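Local coordinates for putative lipoprotein (Parabacteroides distasonis ATCC 8503, PDB 3JX8), which is of unknown function but may bind lipid or act in adhesion, as a putative lipoprotein resembling auto-transporter adhesin head domains, at residues E35-D40 and I110-T115. Numbering follows the deposited sequence.
Sequences EYEQSD and IISKPT
E37 reaches across to the turn that follows I111 and grips it with both carboxylate oxygens. E37 OE2 accepts the backbone N-H of S112, with S112 N 2.8 Å away. E37 OE1 accepts that of K113, with K113 N at 2.9 Å. Both donors come in on the syn side. K113 N lies 32° out of the carboxylate plane. The E37 chain is bent at chi2 (-64°), and this brings the carboxylate to the two N-H groups. The K113 chain crosses it at about a right angle, with K113 CB 3.2 Å from E37 OE1. The K113 amino group leads away, and no salt bridge forms. Strands 33-38 and 108-111 are parallel neighbours in a long stack of mostly parallel strands, consistent with a beta-solenoid of the Pec_lyase-like clan. Across the two strands Y36 N donates to I110 O at 3.0 Å, nearly straight at 170°. The tight side is the face of Y36 and I111, both buried. There the two side chains run side by side, and I111 CD1 meets the Y36 ring edge at CD2, 3.8 Å away. The Y36 hydroxyl is bonded to S95. Q38 crosses T115, with Q38 NE2 3.4 Å from T115 CG2. Q38 OE1 accepts from L98 N, and NE2 donates to K116 O. M120 packs against Q38, I111 and T115. Beyond the bridged residues the chains part and waters bridge them. One water links E37 OE1, Q38 N and T115 OG1; another joins Q38 O to P114 O. Towards the exposed E35, a further water lies between E37 OE2 and I110 O.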
loop_
_atom_site.group_PDB
_atom_site.type_symbol
_atom_site.label_atom_id
_atom_site.label_comp_id
_atom_site.label_asym_id
_atom_site.label_seq_id
_atom_site.Cartn_x
_atom_site.Cartn_y
_atom_site.Cartn_z
ATOM N N GLU A 35 15.777 -16.234 15.931
ATOM C CA GLU A 35 16.008 -15.461 17.152
ATOM C C GLU A 35 17.246 -14.594 17.023
ATOM O O GLU A 35 18.341 -15.109 16.770
ATOM C CB GLU A 35 16.260 -16.387 18.325
ATOM C CG GLU A 35 15.092 -17.182 18.743
ATOM C CD GLU A 35 15.442 -18.131 19.880
ATOM O OE1 GLU A 35 16.600 -18.079 20.410
ATOM O OE2 GLU A 35 14.549 -18.920 20.249
ATOM N N TYR A 36 17.077 -13.293 17.233
ATOM C CA TYR A 36 18.170 -12.339 17.098
ATOM C C TYR A 36 18.286 -11.545 18.383
ATOM O O TYR A 36 17.294 -11.321 19.080
ATOM C CB TYR A 36 17.959 -11.393 15.894
ATOM C CG TYR A 36 18.977 -10.266 15.861
ATOM C CD1 TYR A 36 20.219 -10.444 15.279
ATOM C CD2 TYR A 36 18.710 -9.046 16.464
ATOM C CE1 TYR A 36 21.163 -9.437 15.299
ATOM C CE2 TYR A 36 19.644 -8.042 16.495
ATOM C CZ TYR A 36 20.872 -8.240 15.902
ATOM O OH TYR A 36 21.828 -7.237 15.946
ATOM N N GLU A 37 19.506 -11.129 18.697
ATOM C CA GLU A 37 19.762 -10.154 19.756
ATOM C C GLU A 37 20.919 -9.253 19.369
ATOM O O GLU A 37 21.825 -9.657 18.647
ATOM C CB GLU A 37 20.115 -10.820 21.099
ATOM C CG GLU A 37 19.084 -11.828 21.650
ATOM C CD GLU A 37 17.701 -11.239 22.017
ATOM O OE1 GLU A 37 17.558 -10.007 22.201
ATOM O OE2 GLU A 37 16.737 -12.035 22.147
ATOM N N GLN A 38 20.880 -8.024 19.850
ATOM C CA GLN A 38 22.046 -7.171 19.783
ATOM C C GLN A 38 22.931 -7.600 20.944
ATOM O O GLN A 38 22.417 -7.913 22.018
ATOM C CB GLN A 38 21.662 -5.697 19.896
ATOM C CG GLN A 38 20.882 -5.187 18.679
ATOM C CD GLN A 38 20.627 -3.696 18.705
ATOM O OE1 GLN A 38 20.327 -3.090 17.666
ATOM N NE2 GLN A 38 20.740 -3.089 19.896
ATOM N N SER A 39 24.241 -7.632 20.724
ATOM C CA SER A 39 25.202 -8.077 21.750
ATOM C C SER A 39 26.607 -7.581 21.443
ATOM O O SER A 39 26.999 -7.460 20.293
ATOM C CB SER A 39 25.194 -9.613 21.848
ATOM O OG SER A 39 26.313 -10.152 22.537
ATOM N N ASP A 40 27.359 -7.287 22.495
ATOM C CA ASP A 40 28.782 -6.941 22.370
ATOM C C ASP A 40 29.689 -8.160 22.308
ATOM O O ASP A 40 30.878 -8.004 22.064
ATOM C CB ASP A 40 29.232 -6.016 23.491
ATOM C CG ASP A 40 28.612 -4.635 23.374
ATOM O OD1 ASP A 40 28.489 -4.100 22.227
ATOM O OD2 ASP A 40 28.227 -4.088 24.439
ATOM N N ILE A 110 12.214 -12.895 16.026
ATOM C CA ILE A 110 11.969 -12.518 17.435
ATOM C C ILE A 110 13.211 -11.981 18.129
ATOM O O ILE A 110 14.260 -12.626 18.081
ATOM C CB ILE A 110 11.463 -13.753 18.243
ATOM C CG1 ILE A 110 10.182 -14.296 17.570
ATOM C CG2 ILE A 110 11.185 -13.395 19.702
ATOM C CD1 ILE A 110 9.564 -15.526 18.259
ATOM N N ILE A 111 13.092 -10.807 18.753
ATOM C CA ILE A 111 14.124 -10.218 19.616
ATOM C C ILE A 111 13.545 -10.232 21.023
ATOM O O ILE A 111 12.450 -9.688 21.236
ATOM C CB ILE A 111 14.454 -8.762 19.235
ATOM C CG1 ILE A 111 14.940 -8.695 17.801
ATOM C CG2 ILE A 111 15.480 -8.172 20.197
ATOM C CD1 ILE A 111 15.453 -7.327 17.406
ATOM N N SER A 112 14.260 -10.846 21.978
ATOM C CA SER A 112 13.702 -11.061 23.319
ATOM C C SER A 112 14.317 -10.294 24.471
ATOM O O SER A 112 13.679 -10.171 25.504
ATOM C CB SER A 112 13.747 -12.546 23.679
ATOM O OG SER A 112 12.763 -13.263 22.964
ATOM N N LYS A 113 15.536 -9.790 24.300
ATOM C CA LYS A 113 16.248 -9.108 25.372
ATOM C C LYS A 113 16.106 -7.612 25.244
ATOM O O LYS A 113 15.737 -7.132 24.168
ATOM C CB LYS A 113 17.729 -9.497 25.333
ATOM C CG LYS A 113 17.955 -10.995 25.525
ATOM C CD LYS A 113 19.430 -11.324 25.647
ATOM C CE LYS A 113 19.691 -12.840 25.710
ATOM N NZ LYS A 113 21.083 -13.135 26.211
ATOM N N PRO A 114 16.419 -6.859 26.324
ATOM C CA PRO A 114 16.433 -5.411 26.273
ATOM C C PRO A 114 17.329 -4.933 25.160
ATOM O O PRO A 114 18.480 -5.337 25.076
ATOM C CB PRO A 114 17.025 -5.006 27.625
ATOM C CG PRO A 114 16.705 -6.102 28.509
ATOM C CD PRO A 114 16.806 -7.333 27.668
ATOM N N THR A 115 16.786 -4.094 24.294
ATOM C CA THR A 115 17.479 -3.635 23.112
ATOM C C THR A 115 17.511 -2.115 23.126
ATOM O O THR A 115 16.456 -1.467 23.240
ATOM C CB THR A 115 16.744 -4.122 21.889
ATOM O OG1 THR A 115 16.644 -5.550 21.962
ATOM C CG2 THR A 115 17.464 -3.672 20.605
HETATM O O HOH W 1 18.524 -7.568 21.844
HETATM O O HOH W 2 15.329 -13.682 20.499
HETATM O O HOH W 3 20.303 -6.353 23.583
#